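Local structure of 4-alpha-glucanotransferase (Streptococcus agalactiae, 6M6T) at residues Y385-I390 against V440-I445; V432-Y437 against K488-I493. The protein is an amylomaltase, or disproportionating enzyme, of the 4-alpha-glucanotransferase family, built around a TIM-type beta/alpha barrel that holds a bound glycan. All coordinates share one frame; numbering follows the deposited sequence.

Interaction 1. Residues Y385-I390 against V440-I445; sequences YTENTI and VSQTTI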
loop_
_atom_site.group_PDB
_atom_site.type_symbol
_atom_site.label_atom_id
_atom_site.label_comp_id
_atom_site.label_asym_id
_atom_site.label_seq_id
_atom_site.Cartn_x
_atom_site.Cartn_y
_atom_site.Cartn_z
ATOM N N TYR A 385 14.447 8.827 19.658
ATOM C CA TYR A 385 14.223 7.540 19.026
ATOM C C TYR A 385 14.941 6.457 19.815
ATOM O O TYR A 385 15.959 6.710 20.468
ATOM C CB TYR A 385 14.717 7.558 17.584
ATOM C CG TYR A 385 14.078 8.604 16.706
ATOM C CD1 TYR A 385 12.997 9.360 17.146
ATOM C CD2 TYR A 385 14.554 8.825 15.421
ATOM C CE1 TYR A 385 12.409 10.319 16.331
ATOM C CE2 TYR A 385 13.987 9.783 14.594
ATOM C CZ TYR A 385 12.902 10.525 15.047
ATOM O OH TYR A 385 12.320 11.471 14.215
ATOM N N THR A 386 14.389 5.248 19.776
ATOM C CA THR A 386 15.061 4.077 20.317
ATOM C C THR A 386 15.285 3.078 19.183
ATOM O O THR A 386 14.882 3.301 18.041
ATOM C CB THR A 386 14.264 3.467 21.468
ATOM O OG1 THR A 386 13.334 2.523 20.941
ATOM C CG2 THR A 386 13.506 4.556 22.212
ATOM N N GLU A 387 15.965 1.977 19.499
ATOM C CA GLU A 387 16.376 1.047 18.455
ATOM C C GLU A 387 15.173 0.377 17.813
ATOM O O GLU A 387 15.112 0.245 16.586
ATOM C CB GLU A 387 17.346 0.015 19.040
ATOM C CG GLU A 387 17.589 -1.231 18.186
ATOM C CD GLU A 387 16.620 -2.358 18.525
ATOM O OE1 GLU A 387 15.861 -2.791 17.627
ATOM O OE2 GLU A 387 16.607 -2.808 19.694
ATOM N N ASN A 388 14.187 -0.029 18.614
ATOM C CA ASN A 388 13.027 -0.760 18.096
ATOM C C ASN A 388 12.005 0.192 17.465
ATOM O O ASN A 388 10.856 0.296 17.895
ATOM C CB ASN A 388 12.399 -1.585 19.207
ATOM C CG ASN A 388 11.484 -2.649 18.683
ATOM O OD1 ASN A 388 11.717 -3.204 17.607
ATOM N ND2 ASN A 388 10.427 -2.956 19.445
ATOM N N THR A 389 12.458 0.906 16.431
ATOM C CA THR A 389 11.617 1.769 15.612
ATOM C C THR A 389 12.158 1.779 14.183
ATOM O O THR A 389 13.336 1.488 13.933
ATOM C CB THR A 389 11.548 3.220 16.142
ATOM O OG1 THR A 389 12.837 3.843 16.043
ATOM C CG2 THR A 389 11.048 3.307 17.588
ATOM N N ILE A 390 11.281 2.141 13.246
ATOM C CA ILE A 390 11.619 2.321 11.834
ATOM C C ILE A 390 11.494 3.803 11.533
ATOM O O ILE A 390 10.391 4.349 11.595
ATOM C CB ILE A 390 10.683 1.532 10.915
ATOM C CG1 ILE A 390 10.544 0.074 11.353
ATOM C CG2 ILE A 390 11.124 1.686 9.468
ATOM C CD1 ILE A 390 11.841 -0.590 11.754
ATOM N N VAL A 440 19.445 6.277 16.181
ATOM C CA VAL A 440 19.687 4.970 16.779
ATOM C C VAL A 440 18.694 3.933 16.274
ATOM O O VAL A 440 18.690 2.790 16.753
ATOM C CB VAL A 440 19.638 5.057 18.311
ATOM C CG1 VAL A 440 20.600 6.110 18.783
ATOM C CG2 VAL A 440 18.233 5.366 18.787
ATOM N N SER A 441 17.834 4.328 15.328
ATOM C CA SER A 441 16.791 3.440 14.822
ATOM C C SER A 441 17.409 2.222 14.148
ATOM O O SER A 441 18.446 2.325 13.489
ATOM C CB SER A 441 15.889 4.187 13.828
ATOM O OG SER A 441 14.828 4.890 14.455
ATOM N N GLN A 442 16.771 1.054 14.306
ATOM C CA GLN A 442 17.335 -0.144 13.694
ATOM C C GLN A 442 17.260 -0.075 12.181
ATOM O O GLN A 442 18.183 -0.537 11.501
ATOM C CB GLN A 442 16.650 -1.409 14.218
ATOM C CG GLN A 442 15.275 -1.742 13.630
ATOM C CD GLN A 442 14.608 -2.943 14.321
ATOM O OE1 GLN A 442 14.232 -2.880 15.503
ATOM N NE2 GLN A 442 14.461 -4.043 13.582
ATOM N N THR A 443 16.202 0.539 11.642
ATOM C CA THR A 443 16.007 0.680 10.206
ATOM C C THR A 443 15.553 2.094 9.890
ATOM O O THR A 443 14.729 2.658 10.602
ATOM C CB THR A 443 14.969 -0.317 9.670
ATOM O OG1 THR A 443 15.230 -1.629 10.192
ATOM C CG2 THR A 443 15.016 -0.371 8.151
ATOM N N THR A 444 16.095 2.663 8.828
ATOM C CA THR A 444 15.649 3.942 8.301
ATOM C C THR A 444 15.322 3.763 6.829
ATOM O O THR A 444 16.010 3.020 6.116
ATOM C CB THR A 444 16.716 5.025 8.467
ATOM O OG1 THR A 444 17.953 4.559 7.899
ATOM C CG2 THR A 444 16.909 5.387 9.964
ATOM N N ILE A 445 14.267 4.434 6.382
ATOM C CA ILE A 445 13.772 4.303 5.015
ATOM C C ILE A 445 13.808 5.664 4.341
ATOM O O ILE A 445 13.341 6.660 4.906
ATOM C CB ILE A 445 12.351 3.722 4.968
ATOM C CG1 ILE A 445 12.270 2.466 5.822
ATOM C CG2 ILE A 445 11.989 3.389 3.552
ATOM C CD1 ILE A 445 13.073 1.339 5.253
#

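Interaction 2. Residues V432-Y437 against K488-I493; sequences VLRTLY and KEITTI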
loop_
_atom_site.group_PDB
_atom_site.type_symbol
_atom_site.label_atom_id
_atom_site.label_comp_id
_atom_site.label_asym_id
_atom_site.label_seq_id
_atom_site.Cartn_x
_atom_site.Cartn_y
_atom_site.Cartn_z
ATOM N N VAL A 432 18.770 16.403 5.805
ATOM C CA VAL A 432 17.812 15.659 6.612
ATOM C C VAL A 432 18.163 14.182 6.602
ATOM O O VAL A 432 18.108 13.516 7.641
ATOM C CB VAL A 432 16.371 15.913 6.121
ATOM C CG1 VAL A 432 15.369 14.997 6.852
ATOM C CG2 VAL A 432 15.990 17.370 6.316
ATOM N N LEU A 433 18.565 13.656 5.442
ATOM C CA LEU A 433 18.818 12.230 5.337
ATOM C C LEU A 433 20.098 11.823 6.063
ATOM O O LEU A 433 20.170 10.711 6.622
ATOM C CB LEU A 433 18.869 11.845 3.867
ATOM C CG LEU A 433 17.506 11.694 3.209
ATOM C CD1 LEU A 433 17.652 11.759 1.709
ATOM C CD2 LEU A 433 16.935 10.363 3.616
ATOM N N ARG A 434 21.111 12.698 6.088
ATOM C CA ARG A 434 22.267 12.425 6.942
ATOM C C ARG A 434 21.820 12.252 8.386
ATOM O O ARG A 434 22.146 11.245 9.040
ATOM C CB ARG A 434 23.311 13.545 6.821
ATOM C CG ARG A 434 24.152 13.469 5.550
ATOM C CD ARG A 434 25.649 13.558 5.864
ATOM N NE ARG A 434 26.470 13.016 4.780
ATOM C CZ ARG A 434 26.575 13.577 3.586
ATOM N NH1 ARG A 434 25.930 14.703 3.330
ATOM N NH2 ARG A 434 27.335 13.022 2.655
ATOM N N THR A 435 21.008 13.195 8.882
ATOM C CA THR A 435 20.555 13.076 10.269
ATOM C C THR A 435 19.724 11.812 10.484
ATOM O O THR A 435 19.992 11.041 11.413
ATOM C CB THR A 435 19.773 14.306 10.707
ATOM O OG1 THR A 435 20.522 15.482 10.393
ATOM C CG2 THR A 435 19.572 14.255 12.200
ATOM N N LEU A 436 18.712 11.582 9.637
ATOM C CA LEU A 436 17.890 10.370 9.729
ATOM C C LEU A 436 18.740 9.116 9.853
ATOM O O LEU A 436 18.443 8.223 10.651
ATOM C CB LEU A 436 16.981 10.249 8.500
ATOM C CG LEU A 436 16.200 8.939 8.277
ATOM C CD1 LEU A 436 15.283 8.626 9.414
ATOM C CD2 LEU A 436 15.385 9.022 7.030
ATOM N N TYR A 437 19.785 9.004 9.033
ATOM C CA TYR A 437 20.580 7.789 9.082
ATOM C C TYR A 437 21.468 7.752 10.308
ATOM O O TYR A 437 21.901 6.669 10.714
ATOM C CB TYR A 437 21.409 7.653 7.803
ATOM C CG TYR A 437 20.642 6.968 6.708
ATOM C CD1 TYR A 437 19.311 7.276 6.484
ATOM C CD2 TYR A 437 21.233 5.997 5.919
ATOM C CE1 TYR A 437 18.595 6.656 5.495
ATOM C CE2 TYR A 437 20.515 5.357 4.921
ATOM C CZ TYR A 437 19.196 5.696 4.719
ATOM O OH TYR A 437 18.464 5.069 3.754
ATOM N N LYS A 488 24.760 5.260 -1.020
ATOM C CA LYS A 488 25.745 4.307 -0.513
ATOM C C LYS A 488 26.582 4.928 0.594
ATOM O O LYS A 488 26.896 4.264 1.588
ATOM C CB LYS A 488 26.662 3.787 -1.625
ATOM C CG LYS A 488 27.582 2.675 -1.123
ATOM C CD LYS A 488 28.582 2.245 -2.157
ATOM C CE LYS A 488 28.616 0.724 -2.297
ATOM N NZ LYS A 488 28.974 0.276 -3.695
ATOM N N GLU A 489 26.936 6.209 0.449
ATOM C CA GLU A 489 27.781 6.856 1.446
ATOM C C GLU A 489 27.076 6.929 2.795
ATOM O O GLU A 489 27.628 6.492 3.806
ATOM C CB GLU A 489 28.201 8.254 0.986
ATOM C CG GLU A 489 29.013 9.016 2.014
ATOM C CD GLU A 489 29.104 10.489 1.688
ATOM O OE1 GLU A 489 29.763 11.255 2.440
ATOM O OE2 GLU A 489 28.509 10.879 0.663
ATOM N N ILE A 490 25.859 7.477 2.834
ATOM C CA ILE A 490 25.184 7.556 4.124
ATOM C C ILE A 490 24.929 6.159 4.680
ATOM O O ILE A 490 24.876 5.968 5.906
ATOM C CB ILE A 490 23.883 8.383 4.048
ATOM C CG1 ILE A 490 22.806 7.654 3.248
ATOM C CG2 ILE A 490 24.162 9.788 3.522
ATOM C CD1 ILE A 490 21.730 8.559 2.831
ATOM N N THR A 491 24.813 5.154 3.814
ATOM C CA THR A 491 24.600 3.815 4.345
ATOM C C THR A 491 25.879 3.244 4.963
ATOM O O THR A 491 25.809 2.510 5.962
ATOM C CB THR A 491 24.027 2.911 3.250
ATOM O OG1 THR A 491 22.781 3.453 2.791
ATOM C CG2 THR A 491 23.786 1.521 3.774
ATOM N N THR A 492 27.051 3.599 4.422
ATOM C CA THR A 492 28.324 3.118 4.980
ATOM C C THR A 492 28.759 3.918 6.215
ATOM O O THR A 492 29.171 3.339 7.224
ATOM C CB THR A 492 29.427 3.164 3.915
ATOM O OG1 THR A 492 28.876 2.861 2.630
ATOM C CG2 THR A 492 30.511 2.144 4.223
ATOM N N ILE A 493 28.700 5.247 6.140
ATOM C CA ILE A 493 29.149 6.102 7.234
ATOM C C ILE A 493 28.412 5.773 8.524
ATOM O O ILE A 493 29.008 5.753 9.603
ATOM C CB ILE A 493 28.972 7.582 6.845
ATOM C CG1 ILE A 493 29.942 7.950 5.715
ATOM C CG2 ILE A 493 29.152 8.492 8.049
ATOM C CD1 ILE A 493 31.364 8.188 6.172
#

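Interaction 1. Residues Y385-I390 against V440-I445
Two N-H groups grip the carbonyl oxygen of Glu387: Thr389 N of its own segment, which closes an inverse gamma turn centred on Asn388, and Gln442 N from across the contact. The latter bond, Gln442 N to Glu387 O, is 2.9 Å long, approaches in the carbonyl plane on a lone pair, and is bent to 143° at the hydrogen. It joins the chain just ahead of strands 389-392 and 443-447, parallel neighbours in the TIM-type barrel sheet. Gln442 N also makes a weak bond to Thr389 O at 3.5 Å.

The hydroxyls form a second connection. With OG1 between the backbone N and the carbonyl carbon (chi1 66°), Thr389 donates to Thr386 O within its loop and accepts from Ser441 OG, the OG1 to OG distance being 2.8 Å. The ring of Tyr385 leads away from the contact, and its OH is hydrogen-bonded to Asp380 O, the backbone carbonyl of a residue that lines a glycan pocket. Asn388 ND2 is held by Gly360 O.

Further along, Ile390 and Thr443 are bridge partners with CA atoms 5.0 Å apart, and their side chains lie alongside on the same face of the sheet. Ile390 CA sends a C-H toward Thr443 O at 3.4 Å. The CG1 branch of the isoleucine, anti to the carbonyl carbon (chi1 -50°), carries Ile390 CD1 to 3.8 Å from Thr443 CB. The other branch, anti to the backbone N, runs beside Ile445, so that Ile390 CG2 meets Ile445 CG1 at 3.9 Å.

Interaction 2. Residues V432-Y437 against K488-I493
A buried helix-to-helix contact on the outside of the barrel joins 432-437 of helix 428-438 to 488-493 of helix 481-493, the last helix of the chain. The axes of the two segments approach to 9.9 Å and cross at -29°, running in the same general direction. Ile490 carries most of the apolar contact and points toward the other helix. From the crowded position between backbone N and carbonyl carbon, Ile490 CG1 meets Tyr437 CD2 at 3.5 Å, and the extended chi2 carries CD1 over one face of the ring, offset toward the rim. This is a CH-pi contact, with Ile490 CD1 4.1 Å from the centroid of the Tyr437 ring and 13° off its normal.

In the beta/alpha barrel, helix 428-438 packs against strand 443-447, which the same tyrosine reaches through a hydrogen bond between its OH and Thr446 OG1. At the edge of the ring and in its plane lies Thr491 OG1, 3.6 Å from Tyr437 CE2; that hydroxyl is hydrogen-bonded to Leu487 O and Gln41 NE2.

On the other flank of Ile490, its CG2 lies over one face of the Arg434 guanidinium, while Glu489 comes to the edge. The salt bridge runs from Arg434 NH2 to Glu489 OE1 at 3.0 Å, with the guanidinium and carboxylate planes turned 68° apart. An arginine chain bent at chi2 meets a glutamate extended beyond CG, and Glu489 OE2 is 3.2 Å from Arg434 NH2.

How the interactions relate
The centres of the two contacts lie about 13 Å apart, and their segments alternate along the chain in the order 385-390, 432-437, 440-445, 488-493. Helix 428-438 leads directly into strand 443-447, so a helix and the strand that follows it take part one in each contact. Interaction 1 pairs that strand with its parallel neighbour 389-392, completing a beta-alpha-beta crossover, whereas interaction 2 ties the helix to helix 481-493, its neighbour in the helical layer around the barrel. Thr444 joins sheet to helix: its OG1 is 3.3 Å from Tyr437 CE1, and its CG2 is 3.3 Å from Leu436 O. The Tyr385 side chain lies about 10 Å from a bound GLC, without touching it.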